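TarM (Staphylococcus aureus subsp. aureus 21178, PDB 4X7R) is a glycosyltransferase of the GT-B clan that binds UDP and (2S)-2,3-dihydroxypropyl 2-acetamido-2-deoxy-alpha-D-glucopyranoside in this structure. Local coordinates at residues 246-251 and 277-282; 250-255 and 284-289. The protein carries 1 engineered substitution. One frame throughout, in Å; residues are numbered along the deposited sequence.

Contact 1: residues 246-251 and 277-282; sequences GVIHVN and NGVIVL. With 3YW ((2S)-2,3-dihydroxypropyl 2-acetamido-2-deoxy-alpha-D-glucopyranoside), chain F.
I248 and V279 meet through branches set by their first torsions: I248 CG1 lies anti to the carbonyl carbon (chi1 -74°), whereas V279 CG1 lies anti to the backbone N (chi1 167°). CD1 of I248, anti to CA, reaches V279 CG1 at 3.7 Å, the two side chains crossing obliquely, and I269 of helix 264-271 packs against both. V281 CG1 adds a looser touch to I248 CB. V247 and I280 project from the other face of the sheet, where V247 CG2 lies 4.0 Å from I280 CB. Between the apolar layers the backbones run parallel. G246 N donates to G278 O, I280 N to G246 O at 2.7 Å, nearly straight (174°), and I248 N to I280 O at 2.8 Å. Where the next rung would fall the backbones part, and a water bridges them, hydrogen-bonded to I248 O (2.7 Å) and accepting from L282 N (3.0 Å). Beyond this point H249 turns its ring to the bound 3YW: ND1 and 3YW O6 are hydrogen-bonded at 2.7 Å, O6 lying at the ring edge in plane. H249 NE2 is hydrogen-bonded to D226 OD1, and V247 CG1 lies over one ring face, toward its rim. L282 CD1 approaches the same O6 to 3.4 Å. Neighbouring parallel strands joined through a helix, with ligand-binding residues just past their C-terminal ends, are the beta-alpha-beta arrangement of a Rossmann-like GT-B domain.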
ATOM      1  N   GLY A 246      14.270   2.564   9.976  1.00 32.76           N
ATOM      2  CA  GLY A 246      13.676   1.716   8.948  1.00 31.42           C
ATOM      3  C   GLY A 246      12.719   0.793   9.666  1.00 36.34           C
ATOM      4  O   GLY A 246      13.089   0.248  10.709  1.00 35.38           O
ATOM      5  N   VAL A 247      11.458   0.667   9.176  1.00 32.91           N
ATOM      6  CA  VAL A 247      10.511  -0.290   9.764  1.00 33.10           C
ATOM      7  C   VAL A 247      10.353  -1.437   8.761  1.00 36.96           C
ATOM      8  O   VAL A 247       9.946  -1.194   7.625  1.00 36.15           O
ATOM      9  CB  VAL A 247       9.120   0.300  10.176  1.00 36.21           C
ATOM     10  CG1 VAL A 247       8.158  -0.812  10.622  1.00 35.68           C
ATOM     11  CG2 VAL A 247       9.245   1.366  11.271  1.00 35.92           C
ATOM     12  N   ILE A 248      10.688  -2.668   9.177  1.00 33.66           N
ATOM     13  CA  ILE A 248      10.511  -3.873   8.357  1.00 33.17           C
ATOM     14  C   ILE A 248       9.106  -4.437   8.679  1.00 35.97           C
ATOM     15  O   ILE A 248       8.777  -4.708   9.831  1.00 33.75           O
ATOM     16  CB  ILE A 248      11.699  -4.847   8.501  1.00 36.85           C
ATOM     17  CG1 ILE A 248      12.911  -4.236   7.703  1.00 38.06           C
ATOM     18  CG2 ILE A 248      11.326  -6.244   7.970  1.00 37.20           C
ATOM     19  CD1 ILE A 248      14.190  -4.837   7.841  1.00 45.43           C
ATOM     20  N   HIS A 249       8.242  -4.462   7.677  1.00 33.11           N
ATOM     21  CA  HIS A 249       6.844  -4.854   7.868  1.00 31.81           C
ATOM     22  C   HIS A 249       6.584  -6.334   7.551  1.00 36.72           C
ATOM     23  O   HIS A 249       5.497  -6.841   7.831  1.00 37.85           O
ATOM     24  CB  HIS A 249       5.931  -3.969   6.999  1.00 31.21           C
ATOM     25  CG  HIS A 249       5.814  -2.571   7.496  1.00 33.31           C
ATOM     26  ND1 HIS A 249       4.829  -2.214   8.395  1.00 34.26           N
ATOM     27  CD2 HIS A 249       6.569  -1.486   7.216  1.00 33.74           C
ATOM     28  CE1 HIS A 249       5.002  -0.922   8.624  1.00 33.16           C
ATOM     29  NE2 HIS A 249       6.042  -0.445   7.939  1.00 33.75           N
ATOM     30  N   VAL A 250       7.560  -7.015   6.997  1.00 30.59           N
ATOM     31  CA  VAL A 250       7.367  -8.390   6.496  1.00 31.46           C
ATOM     32  C   VAL A 250       8.397  -9.381   7.048  1.00 35.34           C
ATOM     33  O   VAL A 250       9.432  -8.988   7.578  1.00 35.65           O
ATOM     34  CB  VAL A 250       7.416  -8.391   4.926  1.00 35.57           C
ATOM     35  CG1 VAL A 250       6.358  -7.461   4.307  1.00 35.03           C
ATOM     36  CG2 VAL A 250       8.804  -7.981   4.420  1.00 35.19           C
ATOM     37  N   ASN A 251       8.155 -10.658   6.807  1.00 32.46           N
ATOM     38  CA  ASN A 251       9.138 -11.683   7.070  1.00 33.70           C
ATOM     39  C   ASN A 251      10.263 -11.386   6.032  1.00 40.16           C
ATOM     40  O   ASN A 251       9.986 -11.242   4.832  1.00 39.20           O
ATOM     41  CB  ASN A 251       8.521 -13.083   6.872  1.00 34.09           C
ATOM     42  CG  ASN A 251       9.451 -14.219   7.223  1.00 44.99           C
ATOM     43  OD1 ASN A 251      10.663 -14.133   7.018  1.00 36.13           O
ATOM     44  ND2 ASN A 251       8.911 -15.322   7.744  1.00 33.48           N
ATOM     45  N   ASN A 277      19.689   5.191  12.992  1.00 39.57           N
ATOM     46  CA  ASN A 277      19.304   5.132  14.399  1.00 39.93           C
ATOM     47  C   ASN A 277      18.691   3.792  14.807  1.00 43.72           C
ATOM     48  O   ASN A 277      18.778   3.413  15.974  1.00 44.80           O
ATOM     49  CB  ASN A 277      18.460   6.334  14.808  1.00 40.91           C
ATOM     50  CG  ASN A 277      19.145   7.640  14.563  1.00 47.43           C
ATOM     51  OD1 ASN A 277      19.280   8.077  13.425  1.00 41.72           O
ATOM     52  ND2 ASN A 277      19.575   8.287  15.636  1.00 42.85           N
ATOM     53  N   GLY A 278      18.161   3.042  13.844  1.00 37.86           N
ATOM     54  CA  GLY A 278      17.583   1.753  14.153  1.00 35.67           C
ATOM     55  C   GLY A 278      16.705   1.150  13.085  1.00 37.79           C
ATOM     56  O   GLY A 278      16.097   1.851  12.274  1.00 36.47           O
ATOM     57  N   VAL A 279      16.647  -0.180  13.094  1.00 32.43           N
ATOM     58  CA  VAL A 279      15.785  -0.945  12.205  1.00 30.67           C
ATOM     59  C   VAL A 279      14.770  -1.634  13.115  1.00 35.90           C
ATOM     60  O   VAL A 279      15.137  -2.346  14.060  1.00 34.12           O
ATOM     61  CB  VAL A 279      16.588  -1.885  11.284  1.00 33.02           C
ATOM     62  CG1 VAL A 279      15.676  -2.907  10.587  1.00 32.08           C
ATOM     63  CG2 VAL A 279      17.372  -1.061  10.250  1.00 32.29           C
ATOM     64  N   ILE A 280      13.493  -1.341  12.872  1.00 34.35           N
ATOM     65  CA  ILE A 280      12.382  -1.846  13.673  1.00 33.81           C
ATOM     66  C   ILE A 280      11.733  -3.046  13.018  1.00 37.02           C
ATOM     67  O   ILE A 280      11.465  -3.031  11.819  1.00 36.82           O
ATOM     68  CB  ILE A 280      11.345  -0.715  14.022  1.00 36.43           C
ATOM     69  CG1 ILE A 280      11.866   0.237  15.130  1.00 37.10           C
ATOM     70  CG2 ILE A 280       9.972  -1.299  14.472  1.00 35.60           C
ATOM     71  CD1 ILE A 280      12.926   1.212  14.777  1.00 36.50           C
ATOM     72  N   VAL A 281      11.487  -4.096  13.822  1.00 32.58           N
ATOM     73  CA  VAL A 281      10.752  -5.283  13.411  1.00 30.15           C
ATOM     74  C   VAL A 281       9.554  -5.368  14.331  1.00 33.06           C
ATOM     75  O   VAL A 281       9.582  -4.795  15.412  1.00 30.79           O
ATOM     76  CB  VAL A 281      11.566  -6.587  13.287  1.00 32.21           C
ATOM     77  CG1 VAL A 281      12.608  -6.461  12.178  1.00 32.12           C
ATOM     78  CG2 VAL A 281      12.202  -6.997  14.619  1.00 31.22           C
ATOM     79  N   LEU A 282       8.509  -6.081  13.917  1.00 30.77           N
ATOM     80  CA  LEU A 282       7.273  -6.088  14.671  1.00 30.14           C
ATOM     81  C   LEU A 282       7.179  -7.099  15.796  1.00 34.38           C
ATOM     82  O   LEU A 282       6.326  -6.927  16.675  1.00 32.45           O
ATOM     83  CB  LEU A 282       6.069  -6.193  13.726  1.00 29.56           C
ATOM     84  CG  LEU A 282       5.978  -5.108  12.614  1.00 31.86           C
ATOM     85  CD1 LEU A 282       5.044  -5.576  11.499  1.00 29.96           C
ATOM     86  CD2 LEU A 282       5.532  -3.763  13.193  1.00 32.23           C
TER
HETATM   87  O3A 3YW F 503       5.274  -5.326   1.372  0.75 57.69           O
HETATM   88  C4A 3YW F 503       2.906  -4.595   4.183  0.75 53.29           C
HETATM   89  C5A 3YW F 503       3.512  -5.318   3.005  0.75 54.48           C
HETATM   90  O5  3YW F 503       2.756  -4.786   7.249  0.75 49.54           O
HETATM   91  C6A 3YW F 503       4.787  -4.664   2.529  0.75 55.48           C
HETATM   92  C5  3YW F 503       1.711  -4.980   8.210  0.75 42.66           C
HETATM   93  C6  3YW F 503       1.711  -3.759   9.098  0.75 38.95           C
HETATM   94  C4  3YW F 503       1.959  -6.299   8.939  0.75 41.85           C
HETATM   95  O6  3YW F 503       2.960  -3.575   9.749  0.75 36.01           O
HETATM   96  C3  3YW F 503       1.802  -7.436   7.935  0.75 44.50           C
HETATM   97  O4  3YW F 503       1.006  -6.470   9.983  0.75 37.23           O
HETATM   98  O3  3YW F 503       2.046  -8.708   8.537  0.75 39.03           O
HETATM   99  O7  3YW F 503       4.040  -9.447   5.683  0.75 55.73           O
HETATM  100  C7  3YW F 503       2.934  -9.172   5.228  0.75 54.03           C
HETATM  101  C8  3YW F 503       2.261 -10.033   4.202  0.75 53.39           C
HETATM  102  N2  3YW F 503       2.254  -8.095   5.623  0.75 51.74           N
HETATM  103  C2  3YW F 503       2.691  -7.231   6.708  0.75 48.39           C
HETATM  104  C1  3YW F 503       2.838  -5.776   6.228  0.75 51.40           C
HETATM  105  O1  3YW F 503       2.154  -5.442   5.054  0.75 51.03           O
HETATM  106  O2  3YW F 503       2.559  -5.349   1.942  0.75 55.13           O
HETATM  107  O   HOH W   1       8.434  -7.074  11.137  1.00 30.11           O

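Contact 2: residues 250-255 and 284-289; sequences VNHHEN and EAQRLD. With 3YW ((2S)-2,3-dihydroxypropyl 2-acetamido-2-deoxy-alpha-D-glucopyranoside), chain F.
Q286 reaches from helix 284-293 to the loop with its amide nitrogen, which is bonded to both V250 and H252. CG anti to the backbone N (chi1 -171°) and an extended chain beyond it carry the amide outward. NE2 donates to V250 O at 2.8 Å, from somewhat outside the carbonyl plane, and to H252 ND1 at 3.1 Å, both acceptors close to the amide plane. The amide and imidazole planes are 33° apart, and NE2 approaches ND1 27° out of the ring plane. This is the tight, buried part. Toward the partly exposed side the packing thins: D289 CB comes only to 4.4 Å from H252 CE1, at the ring edge, while D289 OD2 forms a salt bridge with K425 and a hydrogen bond with Y426. Within the loop N251 forms an Asx turn, its OD1 accepting from H253 N at 3.0 Å and, on a lone pair, from H253 ND1 at 2.8 Å. V250 CB points away from the helix, and V250 CG1 lies 3.3 Å from 3YW O7. As Q286 NE2 donates to it, H252 ND1 is probably unprotonated, consistent with a neutral ring protonated on NE2, which is hydrogen-bonded to Q293 OE1.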
ATOM      1  N   VAL A 250       7.560  -7.015   6.997  1.00 30.59           N
ATOM      2  CA  VAL A 250       7.367  -8.390   6.496  1.00 31.46           C
ATOM      3  C   VAL A 250       8.397  -9.381   7.048  1.00 35.34           C
ATOM      4  O   VAL A 250       9.432  -8.988   7.578  1.00 35.65           O
ATOM      5  CB  VAL A 250       7.416  -8.391   4.926  1.00 35.57           C
ATOM      6  CG1 VAL A 250       6.358  -7.461   4.307  1.00 35.03           C
ATOM      7  CG2 VAL A 250       8.804  -7.981   4.420  1.00 35.19           C
ATOM      8  N   ASN A 251       8.155 -10.658   6.807  1.00 32.46           N
ATOM      9  CA  ASN A 251       9.138 -11.683   7.070  1.00 33.70           C
ATOM     10  C   ASN A 251      10.263 -11.386   6.032  1.00 40.16           C
ATOM     11  O   ASN A 251       9.986 -11.242   4.832  1.00 39.20           O
ATOM     12  CB  ASN A 251       8.521 -13.083   6.872  1.00 34.09           C
ATOM     13  CG  ASN A 251       9.451 -14.219   7.223  1.00 44.99           C
ATOM     14  OD1 ASN A 251      10.663 -14.133   7.018  1.00 36.13           O
ATOM     15  ND2 ASN A 251       8.911 -15.322   7.744  1.00 33.48           N
ATOM     16  N   HIS A 252      11.509 -11.197   6.523  1.00 35.43           N
ATOM     17  CA  HIS A 252      12.663 -10.820   5.710  1.00 32.82           C
ATOM     18  C   HIS A 252      13.175 -11.955   4.796  1.00 41.24           C
ATOM     19  O   HIS A 252      14.028 -11.717   3.943  1.00 40.80           O
ATOM     20  CB  HIS A 252      13.775 -10.269   6.599  1.00 31.27           C
ATOM     21  CG  HIS A 252      14.277 -11.286   7.583  1.00 33.89           C
ATOM     22  ND1 HIS A 252      13.443 -11.812   8.571  1.00 34.82           N
ATOM     23  CD2 HIS A 252      15.500 -11.853   7.691  1.00 34.82           C
ATOM     24  CE1 HIS A 252      14.184 -12.694   9.224  1.00 34.02           C
ATOM     25  NE2 HIS A 252      15.432 -12.750   8.731  1.00 34.68           N
ATOM     26  N   HIS A 253      12.672 -13.177   4.961  1.00 41.33           N
ATOM     27  CA  HIS A 253      13.084 -14.248   4.061  1.00 44.20           C
ATOM     28  C   HIS A 253      12.263 -14.128   2.778  1.00 50.81           C
ATOM     29  O   HIS A 253      11.122 -13.623   2.805  1.00 49.16           O
ATOM     30  CB  HIS A 253      12.829 -15.640   4.658  1.00 45.99           C
ATOM     31  CG  HIS A 253      13.575 -15.919   5.915  1.00 49.71           C
ATOM     32  ND1 HIS A 253      13.044 -15.577   7.164  1.00 50.82           N
ATOM     33  CD2 HIS A 253      14.733 -16.595   6.100  1.00 52.89           C
ATOM     34  CE1 HIS A 253      13.918 -16.013   8.062  1.00 50.93           C
ATOM     35  NE2 HIS A 253      14.949 -16.636   7.472  1.00 52.78           N
ATOM     36  N   GLU A 254      12.834 -14.614   1.663  1.00 50.31           N
ATOM     37  CA  GLU A 254      12.138 -14.657   0.384  1.00 51.24           C
ATOM     38  C   GLU A 254      10.955 -15.623   0.499  1.00 55.77           C
ATOM     39  O   GLU A 254      11.069 -16.705   1.097  1.00 54.76           O
ATOM     40  CB  GLU A 254      13.078 -15.102  -0.752  1.00 53.89           C
ATOM     41  CG  GLU A 254      13.858 -13.956  -1.370  1.00 66.94           C
ATOM     42  CD  GLU A 254      13.162 -13.155  -2.453  1.00 89.83           C
ATOM     43  OE1 GLU A 254      12.029 -12.672  -2.227  1.00 80.70           O
ATOM     44  OE2 GLU A 254      13.784 -12.968  -3.521  1.00 95.52           O
ATOM     45  N   ASN A 255       9.803 -15.173  -0.003  1.00 54.42           N
ATOM     46  CA  ASN A 255       8.552 -15.925  -0.015  1.00 55.99           C
ATOM     47  C   ASN A 255       8.671 -17.025  -1.019  1.00 64.54           C
ATOM     48  O   ASN A 255       9.354 -16.842  -2.029  1.00 66.07           O
ATOM     49  CB  ASN A 255       7.390 -15.018  -0.409  1.00 56.62           C
ATOM     50  CG  ASN A 255       7.246 -13.803   0.481  1.00 65.74           C
ATOM     51  OD1 ASN A 255       7.446 -13.855   1.703  1.00 53.84           O
ATOM     52  ND2 ASN A 255       6.852 -12.694  -0.115  1.00 49.76           N
ATOM     53  N   GLU A 284       9.374 -10.041  18.584  1.00 32.49           N
ATOM     54  CA  GLU A 284      10.650 -10.401  19.225  1.00 33.25           C
ATOM     55  C   GLU A 284      11.344 -11.519  18.453  1.00 36.53           C
ATOM     56  O   GLU A 284      12.572 -11.506  18.330  1.00 38.49           O
ATOM     57  CB  GLU A 284      10.459 -10.831  20.709  1.00 34.81           C
ATOM     58  CG  GLU A 284       9.865  -9.737  21.610  1.00 46.69           C
ATOM     59  CD  GLU A 284      10.700  -8.489  21.869  1.00 63.72           C
ATOM     60  OE1 GLU A 284      11.912  -8.496  21.546  1.00 50.71           O
ATOM     61  OE2 GLU A 284      10.130  -7.491  22.375  1.00 51.97           O
ATOM     62  N   ALA A 285      10.573 -12.489  17.947  1.00 30.87           N
ATOM     63  CA  ALA A 285      11.145 -13.639  17.214  1.00 30.56           C
ATOM     64  C   ALA A 285      11.893 -13.219  15.963  1.00 34.37           C
ATOM     65  O   ALA A 285      12.996 -13.702  15.740  1.00 35.23           O
ATOM     66  CB  ALA A 285      10.062 -14.677  16.899  1.00 30.79           C
ATOM     67  N   GLN A 286      11.361 -12.251  15.200  1.00 31.17           N
ATOM     68  CA  GLN A 286      12.070 -11.770  14.008  1.00 30.35           C
ATOM     69  C   GLN A 286      13.367 -11.088  14.385  1.00 33.78           C
ATOM     70  O   GLN A 286      14.351 -11.253  13.677  1.00 33.63           O
ATOM     71  CB  GLN A 286      11.178 -10.824  13.148  1.00 30.75           C
ATOM     72  CG  GLN A 286      11.817 -10.474  11.781  1.00 31.14           C
ATOM     73  CD  GLN A 286      10.889  -9.793  10.794  1.00 35.35           C
ATOM     74  OE1 GLN A 286       9.867  -9.231  11.150  1.00 28.94           O
ATOM     75  NE2 GLN A 286      11.258  -9.794   9.524  1.00 28.75           N
ATOM     76  N   ARG A 287      13.373 -10.293  15.477  1.00 31.21           N
ATOM     77  CA  ARG A 287      14.575  -9.588  15.949  1.00 31.56           C
ATOM     78  C   ARG A 287      15.694 -10.577  16.276  1.00 34.51           C
ATOM     79  O   ARG A 287      16.834 -10.382  15.834  1.00 34.66           O
ATOM     80  CB  ARG A 287      14.257  -8.725  17.189  1.00 32.27           C
ATOM     81  CG  ARG A 287      15.493  -8.103  17.810  1.00 33.29           C
ATOM     82  CD  ARG A 287      15.146  -7.193  18.979  1.00 34.17           C
ATOM     83  NE  ARG A 287      16.380  -6.728  19.612  1.00 41.99           N
ATOM     84  CZ  ARG A 287      17.003  -7.396  20.575  1.00 55.31           C
ATOM     85  NH1 ARG A 287      16.499  -8.541  21.035  1.00 33.40           N
ATOM     86  NH2 ARG A 287      18.133  -6.927  21.087  1.00 39.89           N
ATOM     87  N   LEU A 288      15.356 -11.661  16.983  1.00 31.52           N
ATOM     88  CA  LEU A 288      16.327 -12.703  17.324  1.00 33.55           C
ATOM     89  C   LEU A 288      16.840 -13.423  16.080  1.00 37.74           C
ATOM     90  O   LEU A 288      18.050 -13.668  15.968  1.00 37.15           O
ATOM     91  CB  LEU A 288      15.725 -13.710  18.339  1.00 34.80           C
ATOM     92  CG  LEU A 288      15.302 -13.094  19.694  1.00 39.28           C
ATOM     93  CD1 LEU A 288      14.473 -14.065  20.501  1.00 39.06           C
ATOM     94  CD2 LEU A 288      16.505 -12.655  20.494  1.00 40.79           C
ATOM     95  N   ASP A 289      15.938 -13.739  15.128  1.00 35.50           N
ATOM     96  CA  ASP A 289      16.332 -14.395  13.870  1.00 36.16           C
ATOM     97  C   ASP A 289      17.297 -13.513  13.097  1.00 38.84           C
ATOM     98  O   ASP A 289      18.316 -13.989  12.630  1.00 38.77           O
ATOM     99  CB  ASP A 289      15.103 -14.725  12.994  1.00 37.27           C
ATOM    100  CG  ASP A 289      14.258 -15.850  13.542  1.00 43.12           C
ATOM    101  OD1 ASP A 289      14.754 -16.590  14.412  1.00 45.75           O
ATOM    102  OD2 ASP A 289      13.130 -16.026  13.060  1.00 42.73           O
TER
HETATM  103  O3A 3YW F 503       5.274  -5.326   1.372  0.75 57.69           O
HETATM  104  C4A 3YW F 503       2.906  -4.595   4.183  0.75 53.29           C
HETATM  105  C5A 3YW F 503       3.512  -5.318   3.005  0.75 54.48           C
HETATM  106  O5  3YW F 503       2.756  -4.786   7.249  0.75 49.54           O
HETATM  107  C6A 3YW F 503       4.787  -4.664   2.529  0.75 55.48           C
HETATM  108  C5  3YW F 503       1.711  -4.980   8.210  0.75 42.66           C
HETATM  109  C6  3YW F 503       1.711  -3.759   9.098  0.75 38.95           C
HETATM  110  C4  3YW F 503       1.959  -6.299   8.939  0.75 41.85           C
HETATM  111  O6  3YW F 503       2.960  -3.575   9.749  0.75 36.01           O
HETATM  112  C3  3YW F 503       1.802  -7.436   7.935  0.75 44.50           C
HETATM  113  O4  3YW F 503       1.006  -6.470   9.983  0.75 37.23           O
HETATM  114  O3  3YW F 503       2.046  -8.708   8.537  0.75 39.03           O
HETATM  115  O7  3YW F 503       4.040  -9.447   5.683  0.75 55.73           O
HETATM  116  C7  3YW F 503       2.934  -9.172   5.228  0.75 54.03           C
HETATM  117  C8  3YW F 503       2.261 -10.033   4.202  0.75 53.39           C
HETATM  118  N2  3YW F 503       2.254  -8.095   5.623  0.75 51.74           N
HETATM  119  C2  3YW F 503       2.691  -7.231   6.708  0.75 48.39           C
HETATM  120  C1  3YW F 503       2.838  -5.776   6.228  0.75 51.40           C
HETATM  121  O1  3YW F 503       2.154  -5.442   5.054  0.75 51.03           O
HETATM  122  O2  3YW F 503       2.559  -5.349   1.942  0.75 55.13           O

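Overall arrangement
Contact 1 begins on the end of strand 243-247 and contact 2 in the loop after it; they share V250 and N251, and their centres are 10 Å apart. The chain runs from that strand through the loop and helix 264-271 to strand 278-281, then directly into helix 284-293. Contact 1 pairs two neighbouring strands of the seven-stranded parallel sheet; contact 2 ties the loop leaving the first to the helix following the second. They touch where V281 CG2 packs 3.6 Å from R287 N, and Q286 also lies against I248. Both touch 3YW, contact 1 through H249, V250 and L282, contact 2 through the shared V250, so residues just past the two strands contribute to its pocket.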